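Local coordinates for HcgC (Methanococcus maripaludis S2, PDB 5O4J), which probably catalyses the SAM-dependent C-methylation of a pyridinol precursor during biosynthesis of the [Fe]-hydrogenase cofactor, at residues 14-18 / 19-23; 79-83 / 84-88; 220-223 / 224-227. All blocks are in the same frame, centred on the assembly; numbering follows the deposited sequence. Where two conformers were deposited one is given.

Contact 1: 14-18 / 19-23; sequences SKIKI and KDIVS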
# COMPACT_ATOMS: atom_id res chain seq x y z
N SER A 14 9.89 -2.91 -20.25
CA SER A 14 8.94 -1.89 -20.66
C SER A 14 9.47 -1.11 -21.86
O SER A 14 10.67 -0.84 -21.96
CB SER A 14 8.60 -0.94 -19.51
OG SER A 14 9.73 -0.18 -19.06
N LYS A 15 8.57 -0.76 -22.77
CA LYS A 15 8.94 0.15 -23.85
C LYS A 15 9.25 1.53 -23.31
O LYS A 15 10.18 2.19 -23.79
CB LYS A 15 7.82 0.22 -24.89
CG LYS A 15 7.58 -1.08 -25.63
CD LYS A 15 6.32 -1.01 -26.46
CE LYS A 15 6.06 -2.33 -27.17
NZ LYS A 15 7.11 -2.54 -28.21
N ILE A 16 8.49 1.99 -22.32
CA ILE A 16 8.75 3.28 -21.69
C ILE A 16 10.09 3.22 -20.97
O ILE A 16 10.32 2.35 -20.13
CB ILE A 16 7.60 3.64 -20.74
CG1 ILE A 16 6.37 4.07 -21.55
CG2 ILE A 16 8.00 4.73 -19.74
CD1 ILE A 16 5.08 3.97 -20.78
N LYS A 17 10.98 4.16 -21.30
CA LYS A 17 12.28 4.28 -20.68
C LYS A 17 12.25 5.32 -19.57
O LYS A 17 11.37 6.18 -19.52
CB LYS A 17 13.35 4.66 -21.70
CG LYS A 17 13.63 3.60 -22.76
CD LYS A 17 14.51 4.20 -23.86
CE LYS A 17 15.01 3.14 -24.84
NZ LYS A 17 15.80 3.78 -25.92
N ILE A 18 13.24 5.26 -18.69
CA ILE A 18 13.33 6.26 -17.64
C ILE A 18 13.34 7.66 -18.24
O ILE A 18 12.66 8.57 -17.76
CB ILE A 18 14.56 6.00 -16.75
CG1 ILE A 18 14.52 4.59 -16.16
CG2 ILE A 18 14.58 6.98 -15.59
CD1 ILE A 18 15.88 4.08 -15.78
N LYS A 19 14.10 7.84 -19.34
CA LYS A 19 14.18 9.16 -19.96
C LYS A 19 12.82 9.64 -20.47
O LYS A 19 12.58 10.84 -20.55
CB LYS A 19 15.19 9.15 -21.11
CG LYS A 19 14.84 8.27 -22.30
CD LYS A 19 15.87 8.47 -23.42
CE LYS A 19 15.54 7.66 -24.66
NZ LYS A 19 16.55 7.87 -25.74
N ASP A 20 11.94 8.70 -20.84
CA ASP A 20 10.61 9.07 -21.31
C ASP A 20 9.76 9.63 -20.19
O ASP A 20 8.96 10.55 -20.40
CB ASP A 20 9.91 7.85 -21.94
CG ASP A 20 10.64 7.30 -23.14
OD1 ASP A 20 11.21 8.09 -23.93
OD2 ASP A 20 10.65 6.06 -23.32
N ILE A 21 9.88 9.06 -18.99
CA ILE A 21 9.17 9.59 -17.82
C ILE A 21 9.73 10.94 -17.44
O ILE A 21 8.98 11.87 -17.11
CB ILE A 21 9.26 8.58 -16.66
CG1 ILE A 21 8.84 7.19 -17.12
CG2 ILE A 21 8.39 9.05 -15.50
CD1 ILE A 21 8.95 6.11 -16.05
N VAL A 22 11.06 11.07 -17.44
CA VAL A 22 11.68 12.38 -17.20
C VAL A 22 11.11 13.40 -18.17
O VAL A 22 10.64 14.48 -17.78
CB VAL A 22 13.20 12.27 -17.32
CG1 VAL A 22 13.86 13.66 -17.24
CG2 VAL A 22 13.76 11.35 -16.25
N SER A 23 11.13 13.05 -19.46
CA SER A 23 10.65 13.96 -20.50
C SER A 23 9.23 14.42 -20.23
O SER A 23 8.91 15.61 -20.31
CB SER A 23 10.75 13.27 -21.86
OG SER A 23 10.30 14.12 -22.90
O HOH W 1 10.93 4.56 -25.27

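Contact 2: 79-83 / 84-88; sequences DILFN and DGIKF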
# COMPACT_ATOMS: atom_id res chain seq x y z
N ASP A 79 27.28 20.52 -19.53
CA ASP A 79 27.11 19.34 -20.37
C ASP A 79 25.66 18.87 -20.46
O ASP A 79 25.36 18.04 -21.32
CB ASP A 79 27.97 18.17 -19.85
CG ASP A 79 29.45 18.51 -19.73
OD1 ASP A 79 29.94 19.28 -20.58
OD2 ASP A 79 30.12 17.97 -18.82
N ILE A 80 24.77 19.35 -19.59
CA ILE A 80 23.38 18.90 -19.61
C ILE A 80 22.48 19.78 -20.48
O ILE A 80 21.26 19.53 -20.53
CB ILE A 80 22.82 18.77 -18.18
CG1 ILE A 80 21.72 17.70 -18.14
CG2 ILE A 80 22.26 20.10 -17.65
CD1 ILE A 80 21.43 17.17 -16.73
N LEU A 81 23.01 20.80 -21.14
CA LEU A 81 22.18 21.60 -22.04
C LEU A 81 22.00 20.90 -23.39
O LEU A 81 22.87 20.16 -23.86
CB LEU A 81 22.77 22.99 -22.27
CG LEU A 81 23.10 23.83 -21.03
CD1 LEU A 81 23.48 25.23 -21.46
CD2 LEU A 81 21.95 23.84 -20.03
N PHE A 82 20.85 21.16 -24.01
CA PHE A 82 20.52 20.51 -25.29
C PHE A 82 21.40 21.04 -26.42
O PHE A 82 21.96 20.25 -27.19
CB PHE A 82 19.05 20.72 -25.63
CG PHE A 82 18.10 19.88 -24.83
CD1 PHE A 82 17.55 20.36 -23.65
CD2 PHE A 82 17.76 18.60 -25.25
CE1 PHE A 82 16.67 19.58 -22.91
CE2 PHE A 82 16.88 17.82 -24.52
CZ PHE A 82 16.34 18.32 -23.35
N ASN A 83 21.53 22.36 -26.54
CA ASN A 83 22.30 22.95 -27.62
C ASN A 83 22.84 24.30 -27.18
O ASN A 83 22.69 24.72 -26.03
CB ASN A 83 21.46 23.06 -28.90
CG ASN A 83 20.22 23.92 -28.72
OD1 ASN A 83 20.12 24.71 -27.78
ND2 ASN A 83 19.26 23.76 -29.63
N ASP A 84 23.46 25.00 -28.14
CA ASP A 84 24.13 26.27 -27.90
C ASP A 84 23.17 27.45 -27.82
O ASP A 84 23.61 28.55 -27.45
CB ASP A 84 25.15 26.52 -29.01
CG ASP A 84 26.29 25.53 -28.99
OD1 ASP A 84 26.75 25.17 -27.89
OD2 ASP A 84 26.73 25.10 -30.08
N GLY A 85 21.89 27.29 -28.16
CA GLY A 85 20.99 28.42 -28.07
C GLY A 85 20.79 28.93 -26.65
O GLY A 85 20.31 30.05 -26.46
N ILE A 86 21.16 28.13 -25.65
CA ILE A 86 21.12 28.53 -24.25
C ILE A 86 22.53 28.84 -23.79
O ILE A 86 23.45 28.05 -24.01
CB ILE A 86 20.48 27.45 -23.35
CG1 ILE A 86 19.03 27.18 -23.77
CG2 ILE A 86 20.57 27.84 -21.88
CD1 ILE A 86 18.51 25.87 -23.24
N LYS A 87 22.71 30.01 -23.17
CA LYS A 87 23.98 30.37 -22.57
C LYS A 87 24.09 29.77 -21.17
O LYS A 87 23.12 29.78 -20.40
CB LYS A 87 24.10 31.90 -22.51
CG LYS A 87 25.17 32.47 -21.58
CD LYS A 87 26.59 32.24 -22.09
CE LYS A 87 27.06 33.40 -22.95
NZ LYS A 87 28.45 33.19 -23.46
N PHE A 88 25.27 29.25 -20.83
CA PHE A 88 25.51 28.71 -19.50
C PHE A 88 26.49 29.60 -18.75
O PHE A 88 27.52 30.01 -19.30
CB PHE A 88 26.08 27.29 -19.56
CG PHE A 88 26.30 26.66 -18.20
CD1 PHE A 88 25.29 25.96 -17.57
CD2 PHE A 88 27.52 26.78 -17.55
CE1 PHE A 88 25.48 25.38 -16.33
CE2 PHE A 88 27.73 26.21 -16.31
CZ PHE A 88 26.70 25.51 -15.70

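Contact 3: 220-223 / 224-227; sequences KFLT and ELNM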
# COMPACT_ATOMS: atom_id res chain seq x y z
N LYS A 220 27.20 9.80 -18.88
CA LYS A 220 26.84 8.53 -18.25
C LYS A 220 25.42 8.58 -17.70
O LYS A 220 24.64 7.62 -17.85
CB LYS A 220 27.85 8.22 -17.14
CG LYS A 220 27.70 6.85 -16.47
CD LYS A 220 28.83 6.66 -15.44
CE LYS A 220 28.66 5.41 -14.61
NZ LYS A 220 27.75 5.58 -13.45
N PHE A 221 25.06 9.69 -17.05
CA PHE A 221 23.71 9.87 -16.52
C PHE A 221 22.67 9.73 -17.62
O PHE A 221 21.67 9.03 -17.46
CB PHE A 221 23.61 11.24 -15.86
CG PHE A 221 22.19 11.68 -15.56
CD1 PHE A 221 21.47 11.10 -14.53
CD2 PHE A 221 21.61 12.71 -16.28
CE1 PHE A 221 20.18 11.52 -14.24
CE2 PHE A 221 20.32 13.14 -16.00
CZ PHE A 221 19.60 12.54 -14.98
N LEU A 222 22.88 10.42 -18.75
CA LEU A 222 21.92 10.33 -19.84
C LEU A 222 21.84 8.92 -20.39
O LEU A 222 20.75 8.46 -20.76
CB LEU A 222 22.28 11.33 -20.93
CG LEU A 222 22.29 12.79 -20.46
CD1 LEU A 222 22.81 13.70 -21.55
CD2 LEU A 222 20.90 13.22 -20.00
N THR A 223 22.97 8.21 -20.43
CA THR A 223 22.96 6.81 -20.84
C THR A 223 22.15 5.97 -19.87
O THR A 223 21.37 5.10 -20.29
CB THR A 223 24.39 6.26 -20.92
OG1 THR A 223 25.11 6.98 -21.92
CG2 THR A 223 24.39 4.76 -21.24
N GLU A 224 22.32 6.22 -18.57
CA GLU A 224 21.56 5.48 -17.57
C GLU A 224 20.06 5.68 -17.75
O GLU A 224 19.29 4.76 -17.47
CB GLU A 224 22.02 5.89 -16.18
CG GLU A 224 23.38 5.30 -15.87
CD GLU A 224 24.01 5.85 -14.61
OE1 GLU A 224 23.50 6.85 -14.07
OE2 GLU A 224 25.01 5.25 -14.16
N LEU A 225 19.63 6.86 -18.20
CA LEU A 225 18.21 7.09 -18.40
C LEU A 225 17.67 6.35 -19.61
O LEU A 225 16.46 6.14 -19.71
CB LEU A 225 17.92 8.59 -18.56
CG LEU A 225 18.31 9.53 -17.41
CD1 LEU A 225 17.83 10.93 -17.75
CD2 LEU A 225 17.72 9.06 -16.10
N ASN A 226 18.55 5.94 -20.52
CA ASN A 226 18.15 5.28 -21.77
C ASN A 226 17.99 3.77 -21.54
O ASN A 226 18.63 2.93 -22.18
CB ASN A 226 19.19 5.56 -22.85
CG ASN A 226 18.71 5.20 -24.23
OD1 ASN A 226 17.51 5.20 -24.50
ND2 ASN A 226 19.65 4.89 -25.12
N MET A 227 17.13 3.45 -20.58
CA MET A 227 16.93 2.09 -20.09
C MET A 227 15.46 1.93 -19.77
O MET A 227 14.82 2.87 -19.28
CB MET A 227 17.79 1.82 -18.85
CG MET A 227 17.50 0.51 -18.13
SD MET A 227 17.68 -0.93 -19.20
CE MET A 227 17.16 -2.25 -18.11

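Contact 1: 14-18 / 19-23
Lys17 starts its side chain against Asp20 and carries it on alongside Lys19. CB lies 3.4 Å from OD2 of Asp20, and CG skirts the same oxygen. With CG anti to the carbonyl carbon (chi1 -66°), the extended chain points the same way as that of Lys19, and its CD rests 3.7 Å from Lys19 CE. At the tips the two ammonium groups come within 4.2 Å, Lys17 NZ to Lys19 NZ. Asn226 OD1 takes a hydrogen bond from Lys17 and a weak one from Lys19, which probably makes their closeness tolerable. Lys17 is the N-cap of helix 18-37, and Asp20, three residues on, turns back to it: Lys17 N donates to Asp20 OD2 at 2.8 Å in a nearly straight bond (168°). This is one half of a capping box; the lysine side chain has no acceptor to return the other. The N-H meets OD2 on its anti side, 32° out of the carboxylate plane, and a water donating to both Lys15 O and Asp20 OD2 grips that oxygen again. Beside it Ile16 (N') and Ile21 (N4) form a hydrophobic staple, crossing at about a right angle with Ile16 CG2 3.7 Å from Ile21 CG1. Further on, Ile18 O accepts Val22 N at 3.0 Å, and Val22 packs near Leu52 and Thr177, which bind S-adenosylhomocysteine, so this helix start backs the cofactor site.

Contact 2: 79-83 / 84-88
The ring of Phe88 is approached obliquely by Leu81, whose CD1 methyl comes closest to the stem of the ring, 3.8 Å from Phe88 CB. The two side chains cross at about a right angle. Phe88 holds its ring anti to the backbone N (chi1 -178°), and beyond Leu81 it touches Ile70 and Lys78. The other flat group is the amide of Asn83, used from above its plane: Gly85 N donates to Asn83 OD1 at 3.2 Å, and the donor stands 63° out of the carbonyl plane, away from either lone pair. With an N-H...O angle of 139° the bond is bent, and Asn83 is poorly ordered, so its hold is probably modest. A side-chain oxygen taking the N-H two residues on makes an Asx turn, here laid over a type I beta turn from Asn83 to Ile86, whose Asn83 O and Ile86 N stand 3.8 Å apart. The turn delivers the chain into strand 87-90, an edge strand, within this chain, of the mixed sheet of this Rossmann-like domain, where Lys87 pairs with strand 65-72. Ile86 and Phe88 both send CB toward the incoming loop, whereas Lys87, between them, points away. Leu81 answers with one methyl: CD1 touches Ile86 CG2 at 3.9 Å and lies 3.8 Å from Ile86 O. Ile86 is buried, lying also against Ala58 of helix 54-60 and Ile70. Phe88, on the same side of the strand, reaches Asp72, a residue that binds S-adenosylhomocysteine.

Contact 3: 220-223 / 224-227
Glu224 N donates to Lys220 O at 2.8 Å and Leu225 N to Phe221 O, regular i to i+4 bonds of helix 218-225, before Asn226 N turns to Thr223 O at 3.0 Å, with a weak bond to Leu222 O, and the chain leaves through an inverse gamma turn centred on Asn226. On this last turn of the helix an i to i+4 salt bridge and an i to i+4 CH-pi contact lie side by side. Lys220 stretches out as far as CE and then bends at the final torsion (chi4 -83°), which brings NZ to Glu224 OE2 at 2.8 Å. The ammonium comes in on the syn side, 31° out of the carboxylate plane. Glu224 lays CG against Lys220 O, 3.3 Å away, and its two oxygens have further partners: OE2 also makes a salt bridge with Lys206, and OE1 is hydrogen-bonded to Thr211 OG1. A glutamine here would probably leave Lys206 and Lys220 without the negative charge they now share. Lys220 has a second mate of its own, Glu215. Next to this charged network Phe221 turns its ring in toward Phe208, Thr211 and Val212 of helix 208-213, and also toward Leu52 and Tyr51, both of which bind S-adenosylhomocysteine, so the ring lies behind the cofactor site. Leu225 covers one face of it: CG stands over the face, 4.2 Å from the ring centroid and 17° off the normal, displaced toward the CZ end, and the two methyls straddle that end just beyond the rim. Leu225 CD2 is 3.9 Å from Phe221 CE1, and Leu225 CD1 lies 3.7 Å from Phe221 CZ.

Overall arrangement
Contact 1 holds the start of helix 18-37 and contact 3 the end of helix 218-225; both are partly buried, and the two meet: Asn226 OD1 takes Lys17 NZ at 2.6 Å, and Met227 O accepts Ile18 N at 2.9 Å. Contact 2 lies at the surface, at the start of an edge strand, within this chain, of the mixed sheet, and touches contact 3 by packing, Ile80 CD1 on Phe221 CE2. The chemistry differs accordingly. In contact 1 a carboxylate folds back to the N-H of the N-cap residue, contact 3 sets a salt bridge beside a buried CH-pi contact, and contact 2, where only Ile86 is buried, depends on one leucine methyl and a bent hydrogen bond to an asparagine side-chain oxygen.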